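Local coordinates for DNA damage response protein Rtt109, putative (Neosartorya fumigata, PDB 5ZB9) that probably transfers acetyl groups from acetyl-CoA to lysine side chains of histone H3, linking chromatin assembly to the DNA damage response, at residues C52-L57 and E422-A427; V78-T83 and Q125-P130; T88-K93 and P257-D262; E451-L456 and L460-R465. All coordinates share one frame; numbering follows the deposited sequence. Where two conformers were deposited one is given.

Contact 1 of 4, residues C52-L57 and E422-A427; sequences CENHFL and EDYKAA
Tyr424 of helix 421-432 reaches across to Asn54 and Phe56 of strand 50-61, an instructive case of one aromatic side chain bridging a helix and a sheet. The tight part lies at the outer end of the ring. Asn54 CB stands over one face in a CH-pi contact, 3.6 Å from the centroid of the Tyr424 ring, and is displaced toward the rim, where Asn54 CB and Tyr424 CZ are 3.4 Å apart. The Asn54 amide leans over the ring without stacking on it, its plane turned by 43°, and brings ND2 to 3.5 Å from Tyr424 CD2. Beside the hydroxyl, Phe56 CB approaches Tyr424 OH to 3.4 Å, while the Phe56 ring turns off toward Ile428 and Leu431. With its CG anti to the backbone N (chi1 178°), Tyr424 bridges the ordinary helix-on-sheet spacing, 10.4 Å between the short segment axes. The loose side is that of Glu422 and Lys425, on the exposed flank of the helix. The buried hydroxyl is hydrogen-bonded to Glu77 OE1 on strand 71-82. The chemistry is thus divided, with carbon packing against the phenol ring and a carboxylate of the neighbouring strand meeting its polar end.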
# COMPACT_ATOMS: atom_id res chain seq x y z
N CYS A 52 -3.49 -10.00 -9.58
CA CYS A 52 -3.80 -9.12 -8.46
C CYS A 52 -4.83 -9.75 -7.53
O CYS A 52 -5.73 -10.46 -7.97
CB CYS A 52 -4.32 -7.77 -8.96
SG CYS A 52 -4.52 -6.56 -7.62
N GLU A 53 -4.66 -9.48 -6.24
CA GLU A 53 -5.55 -9.99 -5.21
C GLU A 53 -6.03 -8.80 -4.37
O GLU A 53 -5.21 -8.07 -3.83
CB GLU A 53 -4.81 -11.02 -4.34
CG GLU A 53 -5.56 -11.56 -3.12
CD GLU A 53 -4.71 -12.54 -2.29
OE1 GLU A 53 -3.58 -12.84 -2.71
OE2 GLU A 53 -5.17 -13.01 -1.23
N ASN A 54 -7.34 -8.59 -4.30
CA ASN A 54 -7.89 -7.50 -3.49
C ASN A 54 -8.08 -7.89 -2.04
O ASN A 54 -8.52 -9.00 -1.75
CB ASN A 54 -9.23 -7.02 -4.04
CG ASN A 54 -9.14 -6.53 -5.47
OD1 ASN A 54 -8.08 -6.14 -5.94
ND2 ASN A 54 -10.27 -6.53 -6.15
N HIS A 55 -7.77 -6.97 -1.14
CA HIS A 55 -8.03 -7.15 0.29
C HIS A 55 -8.68 -5.91 0.86
O HIS A 55 -8.24 -4.79 0.60
CB HIS A 55 -6.75 -7.43 1.06
CG HIS A 55 -6.12 -8.74 0.73
ND1 HIS A 55 -6.41 -9.90 1.41
CD2 HIS A 55 -5.20 -9.07 -0.20
CE1 HIS A 55 -5.70 -10.89 0.91
NE2 HIS A 55 -4.95 -10.42 -0.07
N PHE A 56 -9.72 -6.11 1.66
CA PHE A 56 -10.35 -4.99 2.35
C PHE A 56 -10.64 -5.33 3.80
O PHE A 56 -11.23 -6.36 4.09
CB PHE A 56 -11.63 -4.57 1.64
CG PHE A 56 -12.33 -3.43 2.32
CD1 PHE A 56 -11.83 -2.15 2.23
CD2 PHE A 56 -13.48 -3.66 3.05
CE1 PHE A 56 -12.47 -1.11 2.87
CE2 PHE A 56 -14.12 -2.62 3.68
CZ PHE A 56 -13.62 -1.34 3.60
N LEU A 57 -10.22 -4.46 4.70
CA LEU A 57 -10.47 -4.65 6.11
C LEU A 57 -11.34 -3.53 6.63
O LEU A 57 -10.96 -2.36 6.56
CB LEU A 57 -9.16 -4.70 6.90
CG LEU A 57 -9.29 -4.64 8.43
CD1 LEU A 57 -9.97 -5.90 8.97
CD2 LEU A 57 -7.93 -4.45 9.10
N GLU A 422 -16.50 -9.98 -8.98
CA GLU A 422 -17.77 -9.30 -9.09
C GLU A 422 -18.38 -8.97 -7.71
O GLU A 422 -18.82 -7.85 -7.47
CB GLU A 422 -18.75 -10.14 -9.91
CG GLU A 422 -20.15 -9.57 -10.02
CD GLU A 422 -21.14 -10.54 -10.66
OE1 GLU A 422 -21.91 -10.11 -11.55
OE2 GLU A 422 -21.16 -11.73 -10.25
N ASP A 423 -18.39 -9.96 -6.82
CA ASP A 423 -18.97 -9.77 -5.49
C ASP A 423 -18.16 -8.83 -4.60
O ASP A 423 -18.73 -8.09 -3.79
CB ASP A 423 -19.12 -11.12 -4.79
CG ASP A 423 -20.20 -11.98 -5.41
OD1 ASP A 423 -21.01 -11.42 -6.18
OD2 ASP A 423 -20.25 -13.19 -5.13
N TYR A 424 -16.84 -8.87 -4.76
CA TYR A 424 -15.97 -7.97 -4.01
C TYR A 424 -16.27 -6.52 -4.38
O TYR A 424 -16.48 -5.68 -3.49
CB TYR A 424 -14.49 -8.30 -4.28
CG TYR A 424 -13.52 -7.38 -3.57
CD1 TYR A 424 -13.03 -7.70 -2.30
CD2 TYR A 424 -13.11 -6.20 -4.16
CE1 TYR A 424 -12.15 -6.85 -1.64
CE2 TYR A 424 -12.23 -5.34 -3.51
CZ TYR A 424 -11.75 -5.68 -2.25
OH TYR A 424 -10.88 -4.83 -1.62
N LYS A 425 -16.31 -6.23 -5.68
CA LYS A 425 -16.74 -4.92 -6.18
C LYS A 425 -18.10 -4.51 -5.61
O LYS A 425 -18.29 -3.36 -5.22
CB LYS A 425 -16.82 -4.92 -7.70
CG LYS A 425 -15.47 -4.84 -8.42
CD LYS A 425 -15.64 -5.09 -9.93
CE LYS A 425 -14.61 -4.34 -10.76
NZ LYS A 425 -14.83 -2.86 -10.74
N ALA A 426 -19.04 -5.45 -5.55
CA ALA A 426 -20.36 -5.14 -5.03
C ALA A 426 -20.30 -4.83 -3.54
O ALA A 426 -21.06 -4.01 -3.04
CB ALA A 426 -21.34 -6.29 -5.30
N ALA A 427 -19.38 -5.48 -2.84
CA ALA A 427 -19.22 -5.24 -1.41
C ALA A 427 -18.68 -3.84 -1.15
O ALA A 427 -19.17 -3.15 -0.25
CB ALA A 427 -18.30 -6.29 -0.78

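Contact 2 of 4, residues V78-T83 and Q125-P130; sequences VLVYGT and QTHQRP
The imidazole of His127 turns one face to Val80, and the guanidinium of Arg129 offers an edge to the carbonyl of Thr83. Over the His127 face lies Val80 CG2, while the other branch makes the nearest approach, 3.8 Å from Val80 CG1 to His127 ND1. Outside the two segments, the His55 ring meets that of His127 at a steep angle. Thr83 O sits in the guanidinium plane, only 13° out of it, and accepts a hydrogen bond of 2.8 Å from Arg129 NH2 with an N-H...O angle of 156°. Arg129 NH1 adds a weak, more bent bond to the same Thr83 O at 3.3 Å. A bend at chi3 (-77°) brings the arginine head round to this carbonyl. NH2 also has a second partner, Thr87 OG1, so that two bonds fix the rotation of the guanidinium. Arg129 NH2 also passes Gly82, 4.3 Å from its CA. The contact thus fastens the end of helix 111-127 and the turn after it to the end of strand 71-82. That helix is the connection in a beta-alpha-beta crossover, joining the parallel strands 86-96 and 133-140 across one face of the central sheet.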
# COMPACT_ATOMS: atom_id res chain seq x y z
N VAL A 78 -6.19 -2.95 0.40
CA VAL A 78 -4.83 -3.24 -0.02
C VAL A 78 -4.83 -4.18 -1.21
O VAL A 78 -5.47 -5.22 -1.18
CB VAL A 78 -4.03 -3.89 1.11
CG1 VAL A 78 -2.60 -4.09 0.67
CG2 VAL A 78 -4.10 -3.04 2.38
N LEU A 79 -4.10 -3.80 -2.27
CA LEU A 79 -3.99 -4.65 -3.45
C LEU A 79 -2.65 -5.38 -3.45
O LEU A 79 -1.59 -4.75 -3.31
CB LEU A 79 -4.13 -3.82 -4.72
CG LEU A 79 -5.26 -2.79 -4.75
CD1 LEU A 79 -5.18 -1.97 -6.03
CD2 LEU A 79 -6.62 -3.47 -4.62
N VAL A 80 -2.69 -6.70 -3.60
CA VAL A 80 -1.47 -7.49 -3.68
C VAL A 80 -1.24 -7.93 -5.12
O VAL A 80 -2.05 -8.66 -5.68
CB VAL A 80 -1.50 -8.73 -2.77
CG1 VAL A 80 -0.16 -9.45 -2.80
CG2 VAL A 80 -1.86 -8.34 -1.35
N TYR A 81 -0.15 -7.45 -5.72
CA TYR A 81 0.24 -7.84 -7.07
C TYR A 81 1.33 -8.89 -7.01
O TYR A 81 2.18 -8.87 -6.12
CB TYR A 81 0.74 -6.64 -7.87
CG TYR A 81 -0.25 -5.51 -8.04
CD1 TYR A 81 -0.31 -4.47 -7.11
CD2 TYR A 81 -1.10 -5.47 -9.13
CE1 TYR A 81 -1.21 -3.44 -7.27
CE2 TYR A 81 -2.00 -4.43 -9.29
CZ TYR A 81 -2.05 -3.42 -8.36
OH TYR A 81 -2.95 -2.39 -8.53
N GLY A 82 1.32 -9.82 -7.97
CA GLY A 82 2.36 -10.81 -8.08
C GLY A 82 2.85 -10.98 -9.50
O GLY A 82 2.05 -11.11 -10.43
N THR A 83 4.16 -10.95 -9.68
CA THR A 83 4.81 -11.43 -10.89
C THR A 83 5.76 -12.55 -10.50
O THR A 83 5.83 -12.94 -9.33
CB THR A 83 5.60 -10.33 -11.64
OG1 THR A 83 6.66 -9.85 -10.81
CG2 THR A 83 4.69 -9.17 -12.03
N GLN A 125 3.58 -11.13 5.86
CA GLN A 125 3.89 -12.47 6.36
C GLN A 125 3.29 -13.56 5.48
O GLN A 125 3.92 -14.59 5.25
CB GLN A 125 3.38 -12.66 7.79
CG GLN A 125 4.00 -11.69 8.80
CD GLN A 125 3.31 -11.74 10.17
OE1 GLN A 125 2.72 -12.76 10.54
NE2 GLN A 125 3.38 -10.64 10.91
N THR A 126 2.09 -13.33 4.97
CA THR A 126 1.36 -14.37 4.26
C THR A 126 1.53 -14.35 2.75
O THR A 126 1.02 -15.23 2.07
CB THR A 126 -0.16 -14.29 4.56
OG1 THR A 126 -0.67 -13.04 4.09
CG2 THR A 126 -0.44 -14.40 6.04
N HIS A 127 2.24 -13.36 2.21
CA HIS A 127 2.41 -13.29 0.76
C HIS A 127 3.87 -13.29 0.37
O HIS A 127 4.21 -13.34 -0.81
CB HIS A 127 1.70 -12.05 0.20
CG HIS A 127 0.21 -12.14 0.31
ND1 HIS A 127 -0.59 -12.57 -0.72
CD2 HIS A 127 -0.62 -11.93 1.36
CE1 HIS A 127 -1.85 -12.59 -0.33
NE2 HIS A 127 -1.89 -12.20 0.93
N GLN A 128 4.72 -13.25 1.39
CA GLN A 128 6.15 -13.42 1.22
C GLN A 128 6.46 -14.78 0.57
O GLN A 128 6.07 -15.81 1.09
CB GLN A 128 6.85 -13.30 2.57
CG GLN A 128 8.35 -13.43 2.50
CD GLN A 128 8.97 -12.31 1.71
OE1 GLN A 128 9.21 -12.44 0.50
NE2 GLN A 128 9.24 -11.19 2.38
N ARG A 129 7.14 -14.76 -0.57
CA ARG A 129 7.58 -15.99 -1.22
C ARG A 129 9.08 -16.13 -1.06
O ARG A 129 9.79 -15.13 -1.06
CB ARG A 129 7.21 -15.99 -2.70
CG ARG A 129 5.76 -16.29 -3.00
CD ARG A 129 5.52 -16.24 -4.49
NE ARG A 129 5.45 -14.87 -4.97
CZ ARG A 129 5.76 -14.48 -6.21
NH1 ARG A 129 6.20 -15.36 -7.09
NH2 ARG A 129 5.65 -13.20 -6.55
N PRO A 130 9.57 -17.38 -0.91
CA PRO A 130 11.00 -17.65 -0.78
C PRO A 130 11.81 -17.17 -1.98
O PRO A 130 11.47 -17.49 -3.12
CB PRO A 130 11.06 -19.18 -0.68
CG PRO A 130 9.71 -19.58 -0.20
CD PRO A 130 8.76 -18.60 -0.80

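Contact 3 of 4, residues T88-K93 and P257-D262; sequences TIFVSK and PRFPDD
Phe90 on strand 86-96 and Phe259 at the start of a type II beta turn (Phe259 to Asp262) form an offset stack that seats a long loop on the central sheet. The rings are almost parallel, with planes 5° apart and centroids of the Phe90 and Phe259 rings separated by 4.1 Å. The side chains run antiparallel over one another, so that Phe259 CG lies over the centre of the Phe90 ring and Phe90 CD1 over that of Phe259.

Aliphatic contacts frame the stack. Phe259 CB makes a CH-pi contact over the same Phe90 face, 3.7 Å from the centroid of that ring. Thr88 CG2, placed anti to the backbone N, meets the edge of the other ring, 3.8 Å from Phe259 CZ. Pro260 CD comes in on the same side of the Phe90 ring as Phe259, 4.0 Å from Phe90 CE2.

Polar interactions gather at the end of the strand segment, where a classic beta bulge sets Ser92 and Lys93 together opposite Glu77. Ser92 OG and Lys93 NZ both bind Glu77 OE2, the lysine through a salt bridge. A glycerol, probably from the crystallisation liquor, bonds to Val91 O and Ser92 O nearby. One water bridges the segments, donating hydrogen bonds to Ser92 O at 3.1 Å and to Pro260 O at 2.6 Å.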
# COMPACT_ATOMS: atom_id res chain seq x y z
N THR A 88 4.06 -7.13 -4.79
CA THR A 88 3.81 -5.75 -4.42
C THR A 88 2.55 -5.61 -3.60
O THR A 88 1.46 -5.96 -4.05
CB THR A 88 3.70 -4.84 -5.66
OG1 THR A 88 4.92 -4.91 -6.40
CG2 THR A 88 3.45 -3.40 -5.24
N ILE A 89 2.71 -5.11 -2.38
CA ILE A 89 1.58 -4.83 -1.52
C ILE A 89 1.27 -3.32 -1.53
O ILE A 89 2.01 -2.51 -0.97
CB ILE A 89 1.85 -5.33 -0.11
CG1 ILE A 89 2.10 -6.84 -0.14
CG2 ILE A 89 0.68 -5.01 0.80
CD1 ILE A 89 2.33 -7.44 1.21
N PHE A 90 0.18 -2.96 -2.20
CA PHE A 90 -0.15 -1.56 -2.42
C PHE A 90 -1.41 -1.13 -1.69
O PHE A 90 -2.45 -1.78 -1.82
CB PHE A 90 -0.32 -1.28 -3.92
CG PHE A 90 -0.82 0.10 -4.23
CD1 PHE A 90 0.02 1.20 -4.10
CD2 PHE A 90 -2.12 0.30 -4.65
CE1 PHE A 90 -0.44 2.48 -4.38
CE2 PHE A 90 -2.59 1.58 -4.93
CZ PHE A 90 -1.74 2.67 -4.80
N VAL A 91 -1.31 -0.05 -0.92
CA VAL A 91 -2.47 0.50 -0.23
C VAL A 91 -3.25 1.39 -1.19
O VAL A 91 -2.72 2.38 -1.69
CB VAL A 91 -2.06 1.32 1.01
CG1 VAL A 91 -3.29 1.78 1.78
CG2 VAL A 91 -1.12 0.52 1.89
N SER A 92 -4.50 1.04 -1.47
CA SER A 92 -5.28 1.81 -2.43
C SER A 92 -6.24 2.76 -1.74
O SER A 92 -6.53 3.83 -2.27
CB SER A 92 -6.04 0.88 -3.37
OG SER A 92 -6.85 -0.02 -2.64
N LYS A 93 -6.71 2.38 -0.56
CA LYS A 93 -7.71 3.17 0.16
C LYS A 93 -7.50 3.06 1.67
O LYS A 93 -7.16 2.00 2.19
CB LYS A 93 -9.14 2.71 -0.18
CG LYS A 93 -9.56 2.95 -1.62
CD LYS A 93 -10.79 2.11 -2.00
CE LYS A 93 -11.07 2.22 -3.49
NZ LYS A 93 -11.93 1.13 -4.01
N PRO A 257 6.02 2.38 -11.50
CA PRO A 257 4.84 1.50 -11.43
C PRO A 257 3.52 2.27 -11.56
O PRO A 257 3.41 3.39 -11.09
CB PRO A 257 4.97 0.86 -10.05
CG PRO A 257 5.71 1.87 -9.24
CD PRO A 257 6.65 2.57 -10.18
N ARG A 258 2.53 1.66 -12.20
CA ARG A 258 1.26 2.32 -12.46
C ARG A 258 0.12 1.77 -11.59
O ARG A 258 -0.48 0.76 -11.91
CB ARG A 258 0.91 2.20 -13.94
CG ARG A 258 1.91 2.92 -14.84
CD ARG A 258 2.04 2.29 -16.22
NE ARG A 258 3.06 2.96 -17.03
CZ ARG A 258 2.80 3.90 -17.93
NH1 ARG A 258 1.56 4.30 -18.14
NH2 ARG A 258 3.80 4.46 -18.61
N PHE A 259 -0.15 2.46 -10.49
CA PHE A 259 -1.19 2.06 -9.54
C PHE A 259 -2.49 2.84 -9.78
O PHE A 259 -2.45 3.93 -10.35
CB PHE A 259 -0.71 2.29 -8.10
CG PHE A 259 0.46 1.44 -7.70
CD1 PHE A 259 0.31 0.07 -7.52
CD2 PHE A 259 1.71 2.01 -7.50
CE1 PHE A 259 1.39 -0.72 -7.15
CE2 PHE A 259 2.79 1.22 -7.13
CZ PHE A 259 2.63 -0.15 -6.95
N PRO A 260 -3.63 2.29 -9.33
CA PRO A 260 -4.94 2.97 -9.42
C PRO A 260 -4.98 4.32 -8.69
O PRO A 260 -4.53 4.41 -7.55
CB PRO A 260 -5.90 2.00 -8.73
CG PRO A 260 -5.21 0.71 -8.68
CD PRO A 260 -3.75 0.95 -8.72
N ASP A 261 -5.52 5.34 -9.36
CA ASP A 261 -5.78 6.65 -8.75
C ASP A 261 -4.53 7.36 -8.25
O ASP A 261 -4.62 8.33 -7.50
CB ASP A 261 -6.80 6.51 -7.61
CG ASP A 261 -8.08 5.80 -8.05
OD1 ASP A 261 -8.45 5.91 -9.24
OD2 ASP A 261 -8.71 5.12 -7.20
N ASP A 262 -3.36 6.89 -8.66
CA ASP A 262 -2.09 7.49 -8.27
C ASP A 262 -1.79 8.75 -9.09
O ASP A 262 -1.79 8.70 -10.32
CB ASP A 262 -0.97 6.45 -8.43
CG ASP A 262 0.37 6.91 -7.86
OD1 ASP A 262 0.72 8.11 -7.93
OD2 ASP A 262 1.11 6.04 -7.34
O HOH W 1 -5.77 4.04 -5.25

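Contact 4 of 4, residues E451-L456 and L460-R465; sequences EKVASL and LWVGQR
Val453 and Ala454 near the end of helix 439-457 meet Leu460, Trp461 and Val462 where the chain doubles back toward strand 464-467, with the CA atoms of Ala454 and Trp461 only 5.4 Å apart. Such a return shows how a small residue lets a chain fold closely over the helix it has just left. Ala454 is the point of closest backbone approach: its methyl faces the returning chain, with Ala454 CB 3.9 Å from Leu460 O. Val462 then fills the groove beside it. One branch, Val462 CG2, presses on the helix backbone itself at 3.6 Å from Ala454 CA. The other, Val462 CG1, is anti to the backbone N (chi1 171°) and meets Val453 CG1 at 4.0 Å, the two valine side chains crossing at about a right angle. On the inner side, Val453 also touches Ile28 of strand 22-35.

Trp461 points away from the helix. The indole meets the guanidinium of Arg465 edge-on, with Arg465 NH1 near the plane of the Trp461 ring and Trp461 CZ2 3.5 Å above the guanidinium plane, toward its rim. A salt bridge from Arg465 NH1 to Glu70 OE2 and a hydrogen bond to Thr24 OG1 hold the guanidinium there. Between them, Gly463 takes backbone angles (phi 114°) at which a side chain would collide with Val462 O. Gln464 pairs through its backbone with Ile25 of strand 22-35. Between helix and return segment there is no hydrogen bond, so the fit of two valine side chains and one methyl carries the contact.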
# COMPACT_ATOMS: atom_id res chain seq x y z
N GLU A 451 -24.45 -7.17 6.74
CA GLU A 451 -25.40 -8.16 6.24
C GLU A 451 -25.18 -8.44 4.76
O GLU A 451 -25.26 -9.59 4.33
CB GLU A 451 -26.83 -7.68 6.48
CG GLU A 451 -27.22 -7.69 7.94
CD GLU A 451 -28.54 -6.99 8.19
OE1 GLU A 451 -29.05 -6.33 7.26
OE2 GLU A 451 -29.08 -7.10 9.32
N LYS A 452 -24.90 -7.39 4.00
CA LYS A 452 -24.62 -7.53 2.57
C LYS A 452 -23.40 -8.41 2.34
O LYS A 452 -23.40 -9.27 1.44
CB LYS A 452 -24.39 -6.15 1.95
CG LYS A 452 -24.02 -6.20 0.48
CD LYS A 452 -25.18 -6.68 -0.35
CE LYS A 452 -24.80 -6.78 -1.81
NZ LYS A 452 -25.86 -7.46 -2.60
N VAL A 453 -22.37 -8.20 3.14
CA VAL A 453 -21.16 -9.01 3.04
C VAL A 453 -21.49 -10.47 3.34
O VAL A 453 -21.11 -11.36 2.58
CB VAL A 453 -20.07 -8.51 4.00
CG1 VAL A 453 -18.91 -9.49 4.03
CG2 VAL A 453 -19.60 -7.15 3.58
N ALA A 454 -22.21 -10.69 4.44
CA ALA A 454 -22.64 -12.03 4.83
C ALA A 454 -23.40 -12.72 3.70
O ALA A 454 -23.18 -13.89 3.42
CB ALA A 454 -23.51 -11.97 6.08
N SER A 455 -24.29 -11.98 3.05
CA SER A 455 -25.08 -12.52 1.95
C SER A 455 -24.21 -12.92 0.77
O SER A 455 -24.38 -13.99 0.19
CB SER A 455 -26.14 -11.50 1.50
OG SER A 455 -26.95 -11.10 2.59
N LEU A 456 -23.26 -12.05 0.41
CA LEU A 456 -22.38 -12.32 -0.71
C LEU A 456 -21.46 -13.50 -0.40
O LEU A 456 -21.08 -14.27 -1.29
CB LEU A 456 -21.54 -11.09 -1.06
CG LEU A 456 -22.27 -9.84 -1.54
CD1 LEU A 456 -21.36 -8.63 -1.40
CD2 LEU A 456 -22.72 -10.02 -2.97
N LEU A 460 -23.71 -16.57 7.68
CA LEU A 460 -24.75 -15.89 8.45
C LEU A 460 -24.21 -14.61 9.05
O LEU A 460 -24.94 -13.65 9.28
CB LEU A 460 -25.27 -16.78 9.58
CG LEU A 460 -26.23 -17.93 9.29
CD1 LEU A 460 -25.52 -19.08 8.60
CD2 LEU A 460 -26.87 -18.39 10.59
N TRP A 461 -22.91 -14.62 9.32
CA TRP A 461 -22.25 -13.52 9.99
C TRP A 461 -20.78 -13.63 9.62
O TRP A 461 -20.19 -14.70 9.73
CB TRP A 461 -22.47 -13.61 11.50
CG TRP A 461 -22.13 -12.39 12.29
CD1 TRP A 461 -22.96 -11.35 12.60
CD2 TRP A 461 -20.88 -12.11 12.94
NE1 TRP A 461 -22.30 -10.42 13.37
CE2 TRP A 461 -21.02 -10.87 13.60
CE3 TRP A 461 -19.66 -12.78 13.02
CZ2 TRP A 461 -19.99 -10.29 14.33
CZ3 TRP A 461 -18.63 -12.20 13.75
CH2 TRP A 461 -18.80 -10.97 14.39
N VAL A 462 -20.20 -12.53 9.15
CA VAL A 462 -18.81 -12.52 8.71
C VAL A 462 -17.94 -11.74 9.69
O VAL A 462 -18.32 -10.68 10.19
CB VAL A 462 -18.69 -11.90 7.30
CG1 VAL A 462 -17.22 -11.69 6.92
CG2 VAL A 462 -19.39 -12.79 6.28
N GLY A 463 -16.76 -12.29 9.99
CA GLY A 463 -15.77 -11.57 10.77
C GLY A 463 -15.49 -12.18 12.12
O GLY A 463 -15.77 -13.36 12.36
N GLN A 464 -14.92 -11.38 13.00
CA GLN A 464 -14.69 -11.82 14.37
C GLN A 464 -14.45 -10.62 15.25
O GLN A 464 -14.14 -9.53 14.77
CB GLN A 464 -13.50 -12.78 14.47
CG GLN A 464 -12.17 -12.19 14.06
CD GLN A 464 -11.07 -13.24 14.01
OE1 GLN A 464 -10.77 -13.79 12.95
NE2 GLN A 464 -10.46 -13.51 15.15
N ARG A 465 -14.61 -10.83 16.55
CA ARG A 465 -14.39 -9.77 17.51
C ARG A 465 -13.01 -9.94 18.12
O ARG A 465 -12.55 -11.06 18.34
CB ARG A 465 -15.48 -9.79 18.58
CG ARG A 465 -16.87 -9.64 18.02
CD ARG A 465 -17.76 -8.91 19.00
NE ARG A 465 -19.18 -9.13 18.73
CZ ARG A 465 -19.87 -8.51 17.78
NH1 ARG A 465 -19.28 -7.62 16.99
NH2 ARG A 465 -21.16 -8.77 17.62

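Overall arrangement
All four contacts reach one central mixed sheet. Contacts 1, 2 and 3 use its consecutive antiparallel strands 50-61, 71-82 and 86-96, bonded in turn by His55 O to Val78 N and by Leu79 N to Phe90 O. Contact 2 lies on the helix 111-127 side, whereas Phe90 in contact 3 points the other way, toward the 257-262 loop. Contact 4 lies farther out, its centre 14 Å from that of contact 1, which it meets through Leu456 packing on Ala427; its centre is 27 Å from that of contact 3. Coenzyme A is absent from this model, but the side chain of Ala94, which binds it in another structure of this protein, is about 8 Å from that of Phe56 and about 10 Å from that of Phe90.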